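Local coordinates for single-stranded DNA-binding protein (Enterobacter phage Enc34, PDB 5ODJ) that probably binds single-stranded DNA through an OB-fold domain, consistent with a role in the DNA replication of the phage, at residues I23-V28 / S147-W152; L54-T59 / E106-I111. All coordinates share one frame; numbering follows the deposited sequence.

Overall arrangement
Interactions 1 and 2 are two antiparallel seams of the curved OB-fold sheet, with centres about 14 Å apart. Interaction 1 pairs strand 23-26 with the long strand 144-156, its centre about 6 Å from the centre of the chain; interaction 2 joins strands 49-56 and 108-115 farther out, at about 12 Å, and along the sequence it is nested between the segments of the first. Both are partly buried, and they meet where V25 CG1 lies 3.5 Å from M55 SE. Their chemistry differs: aliphatic groups alone pack across interaction 1, whereas interaction 2 adds two selenomethionines and a lysine laid over a tryptophan.

Interaction 1. Residues I23-V28 / S147-W152; sequences IKVSNV and SVIRPW
The carbonyl oxygen of S147 is gripped twice from the 23-28 side: V25 N donates to S147 O at 2.8 Å, nearly along the C=O axis, while K24 CA brings a CA-H...O contact at 3.3 Å. I23 O repeats the pattern in the other direction, taking a hydrogen bond from I149 N and a weaker approach from V148 CA. Two further bonds, I23 N to I149 O and S147 N to V25 O, complete an antiparallel seam of the OB-fold sheet, in which I23-I149 and V25-S147 are hydrogen-bonded pairs and K24-V148 is a non-hydrogen-bonded one.

The buried, inward face carries I23, V25, S147 and I149. With its CG1 set between backbone N and carbonyl carbon (chi1 66°), I149 lays that atom 3.6 Å from I23 O and 4.1 Å from I23 CB, and its CD1 reaches V25 CG2. From I23, CD1 meets P151 CG at 4.0 Å, the two side chains crossing at about a right angle. K24 and V148 occupy the other face.

S147 OG hydrogen-bonds to S168 O of strand 159-173. At N27 the chain turns a corner; N27 and V28 both face V145, a G1 beta bulge. Strand 23-26 lies between strands 15-18 and 144-156, while strand 49-56 brings L53 against S147 and V28.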
ATOM      1  N   ILE A  23       3.545  -6.309  -7.498  1.00 13.17           N
ATOM      2  CA  ILE A  23       2.292  -5.821  -8.082  1.00 13.53           C
ATOM      3  C   ILE A  23       2.411  -4.303  -8.188  1.00 12.40           C
ATOM      4  O   ILE A  23       2.676  -3.639  -7.176  1.00 12.81           O
ATOM      5  CB  ILE A  23       1.088  -6.199  -7.204  1.00 14.68           C
ATOM      6  CG1 ILE A  23       1.074  -7.694  -6.892  1.00 15.54           C
ATOM      7  CG2 ILE A  23      -0.192  -5.758  -7.866  1.00 16.54           C
ATOM      8  CD1 ILE A  23       0.032  -8.071  -5.865  1.00 17.39           C
ATOM      9  N   LYS A  24       2.236  -3.752  -9.393  1.00 13.21           N
ATOM     10  CA  LYS A  24       2.027  -2.309  -9.547  1.00 13.71           C
ATOM     11  C   LYS A  24       0.503  -2.053  -9.443  1.00 12.61           C
ATOM     12  O   LYS A  24      -0.289  -2.663 -10.177  1.00 15.97           O
ATOM     13  CB  LYS A  24       2.584  -1.789 -10.847  1.00 16.44           C
ATOM     14  CG  LYS A  24       2.310  -0.321 -11.090  1.00 16.84           C
ATOM     15  CD  LYS A  24       3.083   0.253 -12.264  1.00 20.76           C
ATOM     16  CE  LYS A  24       2.843  -0.428 -13.592  1.00 23.97           C
ATOM     17  NZ  LYS A  24       3.483   0.359 -14.695  1.00 30.48           N
ATOM     18  N   VAL A  25       0.138  -1.121  -8.546  1.00 13.73           N
ATOM     19  CA  VAL A  25      -1.186  -0.630  -8.388  1.00 14.44           C
ATOM     20  C   VAL A  25      -1.204   0.800  -8.872  1.00 13.97           C
ATOM     21  O   VAL A  25      -0.518   1.659  -8.303  1.00 14.43           O
ATOM     22  CB  VAL A  25      -1.626  -0.725  -6.943  1.00 17.40           C
ATOM     23  CG1 VAL A  25      -3.001  -0.151  -6.811  1.00 22.13           C
ATOM     24  CG2 VAL A  25      -1.558  -2.169  -6.470  1.00 19.07           C
ATOM     25  N   SER A  26      -1.983   1.087  -9.906  1.00 14.16           N
ATOM     26  CA  SER A  26      -1.971   2.427 -10.523  1.00 14.23           C
ATOM     27  C   SER A  26      -3.181   3.275 -10.139  1.00 13.62           C
ATOM     28  O   SER A  26      -4.289   2.765 -10.000  1.00 15.01           O
ATOM     29  CB  SER A  26      -1.893   2.299 -12.027  1.00 16.84           C
ATOM     30  OG  SER A  26      -0.676   1.672 -12.428  1.00 19.76           O
ATOM     31  N   ASN A  27      -2.954   4.583 -10.057  1.00 14.71           N
ATOM     32  CA  ASN A  27      -4.018   5.572  -9.987  1.00 14.42           C
ATOM     33  C   ASN A  27      -4.944   5.354  -8.796  1.00 14.21           C
ATOM     34  O   ASN A  27      -6.153   5.182  -8.933  1.00 16.39           O
ATOM     35  CB  ASN A  27      -4.769   5.598 -11.317  1.00 15.94           C
ATOM     36  CG  ASN A  27      -3.852   5.884 -12.469  1.00 16.49           C
ATOM     37  OD1 ASN A  27      -3.066   6.810 -12.402  1.00 20.81           O
ATOM     38  ND2 ASN A  27      -3.929   5.092 -13.508  1.00 17.51           N
ATOM     39  N   VAL A  28      -4.346   5.440  -7.617  1.00 13.76           N
ATOM     40  CA  VAL A  28      -5.014   5.255  -6.341  1.00 13.97           C
ATOM     41  C   VAL A  28      -4.779   6.488  -5.491  1.00 12.88           C
ATOM     42  O   VAL A  28      -3.799   7.209  -5.695  1.00 14.50           O
ATOM     43  CB  VAL A  28      -4.546   3.975  -5.663  1.00 13.70           C
ATOM     44  CG1 VAL A  28      -4.982   2.756  -6.493  1.00 15.01           C
ATOM     45  CG2 VAL A  28      -3.044   3.952  -5.466  1.00 14.20           C
ATOM     46  N   SER A 147       1.919   2.761  -7.220  1.00 12.13           N
ATOM     47  CA  SER A 147       2.833   2.147  -6.246  1.00 12.08           C
ATOM     48  C   SER A 147       3.165   0.734  -6.627  1.00 11.70           C
ATOM     49  O   SER A 147       2.324   0.034  -7.243  1.00 15.41           O
ATOM     50  CB  SER A 147       2.200   2.207  -4.856  1.00 12.56           C
ATOM     51  OG  SER A 147       3.060   1.718  -3.820  1.00 12.74           O
ATOM     52  N   VAL A 148       4.377   0.297  -6.295  1.00 12.57           N
ATOM     53  CA  VAL A 148       4.779  -1.104  -6.418  1.00 12.02           C
ATOM     54  C   VAL A 148       4.883  -1.709  -5.039  1.00 13.17           C
ATOM     55  O   VAL A 148       5.597  -1.186  -4.177  1.00 12.50           O
ATOM     56  CB  VAL A 148       6.097  -1.271  -7.185  1.00 14.01           C
ATOM     57  CG1 VAL A 148       6.450  -2.751  -7.300  1.00 14.90           C
ATOM     58  CG2 VAL A 148       5.981  -0.631  -8.557  1.00 14.51           C
ATOM     59  N   ILE A 149       4.174  -2.818  -4.845  1.00 12.06           N
ATOM     60  CA  ILE A 149       4.128  -3.545  -3.600  1.00 11.75           C
ATOM     61  C   ILE A 149       4.473  -5.012  -3.847  1.00 10.63           C
ATOM     62  O   ILE A 149       4.492  -5.461  -5.004  1.00 13.37           O
ATOM     63  CB  ILE A 149       2.755  -3.380  -2.905  1.00 12.87           C
ATOM     64  CG1 ILE A 149       1.648  -4.034  -3.734  1.00 13.41           C
ATOM     65  CG2 ILE A 149       2.480  -1.901  -2.663  1.00 13.42           C
ATOM     66  CD1 ILE A 149       0.268  -4.017  -3.080  1.00 14.48           C
ATOM     67  N   ARG A 150       4.679  -5.775  -2.772  1.00 11.32           N
ATOM     68  CA  ARG A 150       4.831  -7.232  -2.889  1.00 13.51           C
ATOM     69  C   ARG A 150       4.318  -7.897  -1.632  1.00 14.06           C
ATOM     70  O   ARG A 150       4.762  -7.564  -0.525  1.00 13.88           O
ATOM     71  CB  ARG A 150       6.293  -7.643  -3.132  1.00 14.79           C
ATOM     72  CG  ARG A 150       6.465  -9.114  -3.554  1.00 16.98           C
ATOM     73  CD  ARG A 150       7.980  -9.397  -3.599  1.00 23.63           C
ATOM     74  NE  ARG A 150       8.414 -10.586  -4.276  1.00 34.01           N
ATOM     75  CZ  ARG A 150       9.707 -10.891  -4.449  1.00 43.72           C
ATOM     76  NH1 ARG A 150      10.669 -10.095  -3.962  1.00 52.08           N
ATOM     77  NH2 ARG A 150      10.054 -12.006  -5.087  1.00 55.16           N
ATOM     78  N   PRO A 151       3.380  -8.855  -1.783  1.00 13.98           N
ATOM     79  CA  PRO A 151       2.881  -9.553  -0.608  1.00 14.66           C
ATOM     80  C   PRO A 151       3.918 -10.454   0.051  1.00 14.73           C
ATOM     81  O   PRO A 151       4.793 -11.004  -0.635  1.00 16.98           O
ATOM     82  CB  PRO A 151       1.759 -10.440  -1.182  1.00 15.79           C
ATOM     83  CG  PRO A 151       1.385  -9.791  -2.463  1.00 17.68           C
ATOM     84  CD  PRO A 151       2.695  -9.314  -3.008  1.00 16.09           C
ATOM     85  N   TRP A 152       3.787 -10.620   1.362  1.00 15.20           N
ATOM     86  CA  TRP A 152       4.554 -11.609   2.110  1.00 14.50           C
ATOM     87  C   TRP A 152       3.750 -12.098   3.314  1.00 13.88           C
ATOM     88  O   TRP A 152       2.849 -11.414   3.796  1.00 16.27           O
ATOM     89  CB  TRP A 152       5.916 -11.060   2.534  1.00 15.37           C
ATOM     90  CG  TRP A 152       5.928  -9.853   3.425  1.00 16.27           C
ATOM     91  CD1 TRP A 152       5.755  -8.571   3.055  1.00 17.77           C
ATOM     92  CD2 TRP A 152       6.156  -9.846   4.832  1.00 18.44           C
ATOM     93  NE1 TRP A 152       5.898  -7.744   4.146  1.00 17.62           N
ATOM     94  CE2 TRP A 152       6.152  -8.500   5.251  1.00 18.41           C
ATOM     95  CE3 TRP A 152       6.388 -10.855   5.784  1.00 19.12           C
ATOM     96  CZ2 TRP A 152       6.312  -8.125   6.592  1.00 20.47           C
ATOM     97  CZ3 TRP A 152       6.593 -10.485   7.113  1.00 20.72           C
ATOM     98  CH2 TRP A 152       6.538  -9.125   7.505  1.00 20.75           C
TER

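Interaction 2. Residues L54-T59 / E106-I111; sequences LMPKDT and EGMWVI
K57 and W109 meet where strands 49-56 and 108-115 pair antiparallel in the curved sheet of the OB fold. Backbone bonds come first: M55 N and W109 O, 2.8 Å apart, are joined by an almost straight bond lying in the carbonyl plane, and W109 N returns one to M55 O. After P56, K57 N donates to G107 O at 2.9 Å; G107 has a positive phi (65°), which glycine adopts readily.

Apolar contacts divide between the faces. On one, L54 CD2 lies beside V110 CG2, and the M108 chain, bent at chi2 (-73°), sets M108 SE 3.8 Å from P56 CG and M108 CE 3.8 Å from L54 CB. On the other, M55 turns its CE to W109 CD1, while M55 SE meets I111 CD1 at 3.5 Å; helix 61-76 packs here too, I67 touching both M55 and I111.

The charged contact belongs to K57. Salt bridges to D94 and D96 hold its NZ, which also makes a cation-pi contact with W109. The lysine is extended beyond CG, and K57 CE stands 3.7 Å from the centroid of the W109 six-membered ring, over its face, 2° off the normal.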
ATOM      1  N   LEU A  54      -5.911   4.097  -1.433  1.00 14.64           N
ATOM      2  CA  LEU A  54      -7.385   3.989  -1.535  1.00 13.51           C
ATOM      3  C   LEU A  54      -7.715   3.702  -2.985  1.00 13.76           C
ATOM      4  O   LEU A  54      -7.500   4.554  -3.851  1.00 15.09           O
ATOM      5  CB  LEU A  54      -8.058   5.273  -1.072  1.00 15.44           C
ATOM      6  CG  LEU A  54      -7.644   5.729   0.336  1.00 17.38           C
ATOM      7  CD1 LEU A  54      -8.301   7.049   0.678  1.00 18.32           C
ATOM      8  CD2 LEU A  54      -7.922   4.711   1.430  1.00 19.45           C
HETATM    9  N   MSE A  55      -8.228   2.481  -3.230  1.00 15.13           N
HETATM   10  CA  MSE A  55      -8.507   2.027  -4.597  1.00 16.29           C
HETATM   11  C   MSE A  55      -9.998   2.099  -4.813  1.00 17.07           C
HETATM   12  O   MSE A  55     -10.738   1.317  -4.199  1.00 18.23           O
HETATM   13  CB  MSE A  55      -8.107   0.583  -4.882  1.00 19.07           C
HETATM   14  CG  MSE A  55      -6.718   0.245  -4.472  1.00 18.87           C
HETATM   15 SE   MSE A  55      -6.033  -1.319  -5.517  1.00 26.07          SE
HETATM   16  CE  MSE A  55      -7.525  -2.418  -5.449  1.00 20.22           C
ATOM     17  N   PRO A  56     -10.458   2.994  -5.709  1.00 17.22           N
ATOM     18  CA  PRO A  56     -11.898   3.072  -5.945  1.00 18.80           C
ATOM     19  C   PRO A  56     -12.456   1.767  -6.520  1.00 21.55           C
ATOM     20  O   PRO A  56     -11.941   1.202  -7.516  1.00 21.11           O
ATOM     21  CB  PRO A  56     -12.042   4.238  -6.923  1.00 19.19           C
ATOM     22  CG  PRO A  56     -10.781   5.059  -6.747  1.00 18.80           C
ATOM     23  CD  PRO A  56      -9.727   4.023  -6.482  1.00 19.02           C
ATOM     24  N   LYS A  57     -13.525   1.299  -5.893  1.00 18.93           N
ATOM     25  CA  LYS A  57     -14.077   0.006  -6.264  1.00 21.74           C
ATOM     26  C   LYS A  57     -14.592  -0.024  -7.721  1.00 23.33           C
ATOM     27  O   LYS A  57     -14.468  -1.049  -8.389  1.00 25.58           O
ATOM     28  CB  LYS A  57     -15.162  -0.394  -5.272  1.00 22.21           C
ATOM     29  CG  LYS A  57     -14.623  -0.747  -3.896  1.00 19.93           C
ATOM     30  CD  LYS A  57     -15.723  -1.188  -2.977  1.00 20.90           C
ATOM     31  CE  LYS A  57     -15.249  -1.685  -1.617  1.00 19.79           C
ATOM     32  NZ  LYS A  57     -16.407  -2.110  -0.799  1.00 22.37           N
ATOM     33  N   ASP A  58     -15.089   1.104  -8.221  1.00 24.91           N
ATOM     34  CA  ASP A  58     -15.619   1.176  -9.594  1.00 25.64           C
ATOM     35  C   ASP A  58     -14.603   0.965 -10.686  1.00 29.24           C
ATOM     36  O   ASP A  58     -14.949   0.462 -11.753  1.00 35.44           O
ATOM     37  CB  ASP A  58     -16.282   2.516  -9.889  1.00 30.81           C
ATOM     38  CG  ASP A  58     -17.537   2.719  -9.128  1.00 34.28           C
ATOM     39  OD1 ASP A  58     -18.059   1.733  -8.558  1.00 45.56           O
ATOM     40  OD2 ASP A  58     -18.005   3.882  -9.106  1.00 42.90           O
ATOM     41  N   THR A  59     -13.363   1.380 -10.434  1.00 22.84           N
ATOM     42  CA  THR A  59     -12.360   1.450 -11.480  1.00 21.19           C
ATOM     43  C   THR A  59     -11.244   0.420 -11.342  1.00 21.75           C
ATOM     44  O   THR A  59     -10.471   0.217 -12.290  1.00 26.72           O
ATOM     45  CB  THR A  59     -11.792   2.875 -11.527  1.00 23.06           C
ATOM     46  OG1 THR A  59     -11.403   3.270 -10.208  1.00 23.02           O
ATOM     47  CG2 THR A  59     -12.860   3.862 -12.054  1.00 26.32           C
ATOM     48  N   GLU A 106     -15.115   5.376   1.938  1.00 31.83           N
ATOM     49  CA  GLU A 106     -16.355   4.830   1.376  1.00 29.61           C
ATOM     50  C   GLU A 106     -16.158   4.478  -0.113  1.00 27.66           C
ATOM     51  O   GLU A 106     -15.558   5.249  -0.837  1.00 28.28           O
ATOM     52  CB  GLU A 106     -17.455   5.866   1.555  1.00 26.79           C
ATOM     53  CG  GLU A 106     -18.820   5.366   1.107  1.00 31.92           C
ATOM     54  CD  GLU A 106     -19.033   5.534  -0.393  1.00 37.56           C
ATOM     55  OE1 GLU A 106     -18.755   6.636  -0.927  1.00 50.04           O
ATOM     56  OE2 GLU A 106     -19.482   4.560  -1.043  1.00 52.27           O
ATOM     57  N   GLY A 107     -16.616   3.297  -0.562  1.00 25.25           N
ATOM     58  CA  GLY A 107     -16.392   2.874  -1.947  1.00 22.72           C
ATOM     59  C   GLY A 107     -14.947   2.618  -2.357  1.00 20.44           C
ATOM     60  O   GLY A 107     -14.633   2.658  -3.536  1.00 21.54           O
HETATM   61  N   MSE A 108     -14.093   2.350  -1.377  1.00 19.60           N
HETATM   62  CA  MSE A 108     -12.660   2.135  -1.614  1.00 18.29           C
HETATM   63  C   MSE A 108     -12.206   0.837  -1.022  1.00 18.63           C
HETATM   64  O   MSE A 108     -12.666   0.439   0.043  1.00 20.54           O
HETATM   65  CB  MSE A 108     -11.778   3.171  -0.886  1.00 20.86           C
HETATM   66  CG  MSE A 108     -12.081   4.602  -1.207  1.00 24.41           C
HETATM   67 SE   MSE A 108     -11.453   5.009  -3.026  1.00 26.01          SE
HETATM   68  CE  MSE A 108     -11.039   6.922  -2.845  1.00 26.25           C
ATOM     69  N   TRP A 109     -11.269   0.181  -1.699  1.00 17.47           N
ATOM     70  CA  TRP A 109     -10.428  -0.832  -1.073  1.00 17.51           C
ATOM     71  C   TRP A 109      -9.274  -0.094  -0.426  1.00 17.55           C
ATOM     72  O   TRP A 109      -8.811   0.876  -0.991  1.00 18.37           O
ATOM     73  CB  TRP A 109      -9.864  -1.806  -2.107  1.00 18.22           C
ATOM     74  CG  TRP A 109     -10.911  -2.537  -2.876  1.00 19.59           C
ATOM     75  CD1 TRP A 109     -11.173  -2.406  -4.207  1.00 19.03           C
ATOM     76  CD2 TRP A 109     -11.855  -3.463  -2.364  1.00 21.50           C
ATOM     77  NE1 TRP A 109     -12.205  -3.223  -4.560  1.00 21.52           N
ATOM     78  CE2 TRP A 109     -12.648  -3.883  -3.449  1.00 22.60           C
ATOM     79  CE3 TRP A 109     -12.094  -4.010  -1.101  1.00 20.54           C
ATOM     80  CZ2 TRP A 109     -13.687  -4.830  -3.312  1.00 23.57           C
ATOM     81  CZ3 TRP A 109     -13.120  -4.957  -0.965  1.00 24.13           C
ATOM     82  CH2 TRP A 109     -13.897  -5.352  -2.067  1.00 27.13           C
ATOM     83  N   VAL A 110      -8.854  -0.543   0.742  1.00 16.44           N
ATOM     84  CA  VAL A 110      -7.844   0.170   1.538  1.00 15.80           C
ATOM     85  C   VAL A 110      -6.612  -0.731   1.716  1.00 15.87           C
ATOM     86  O   VAL A 110      -6.691  -1.780   2.329  1.00 16.47           O
ATOM     87  CB  VAL A 110      -8.381   0.560   2.922  1.00 16.58           C
ATOM     88  CG1 VAL A 110      -7.335   1.346   3.690  1.00 18.26           C
ATOM     89  CG2 VAL A 110      -9.654   1.372   2.793  1.00 17.54           C
ATOM     90  N   ILE A 111      -5.503  -0.320   1.106  1.00 15.09           N
ATOM     91  CA  ILE A 111      -4.249  -1.080   1.090  1.00 14.41           C
ATOM     92  C   ILE A 111      -3.230  -0.414   2.005  1.00 13.60           C
ATOM     93  O   ILE A 111      -3.003   0.786   1.878  1.00 15.50           O
ATOM     94  CB  ILE A 111      -3.701  -1.200  -0.337  1.00 15.65           C
ATOM     95  CG1 ILE A 111      -4.579  -2.172  -1.140  1.00 20.00           C
ATOM     96  CG2 ILE A 111      -2.266  -1.694  -0.333  1.00 16.36           C
ATOM     97  CD1 ILE A 111      -4.348  -2.115  -2.608  1.00 26.75           C
TER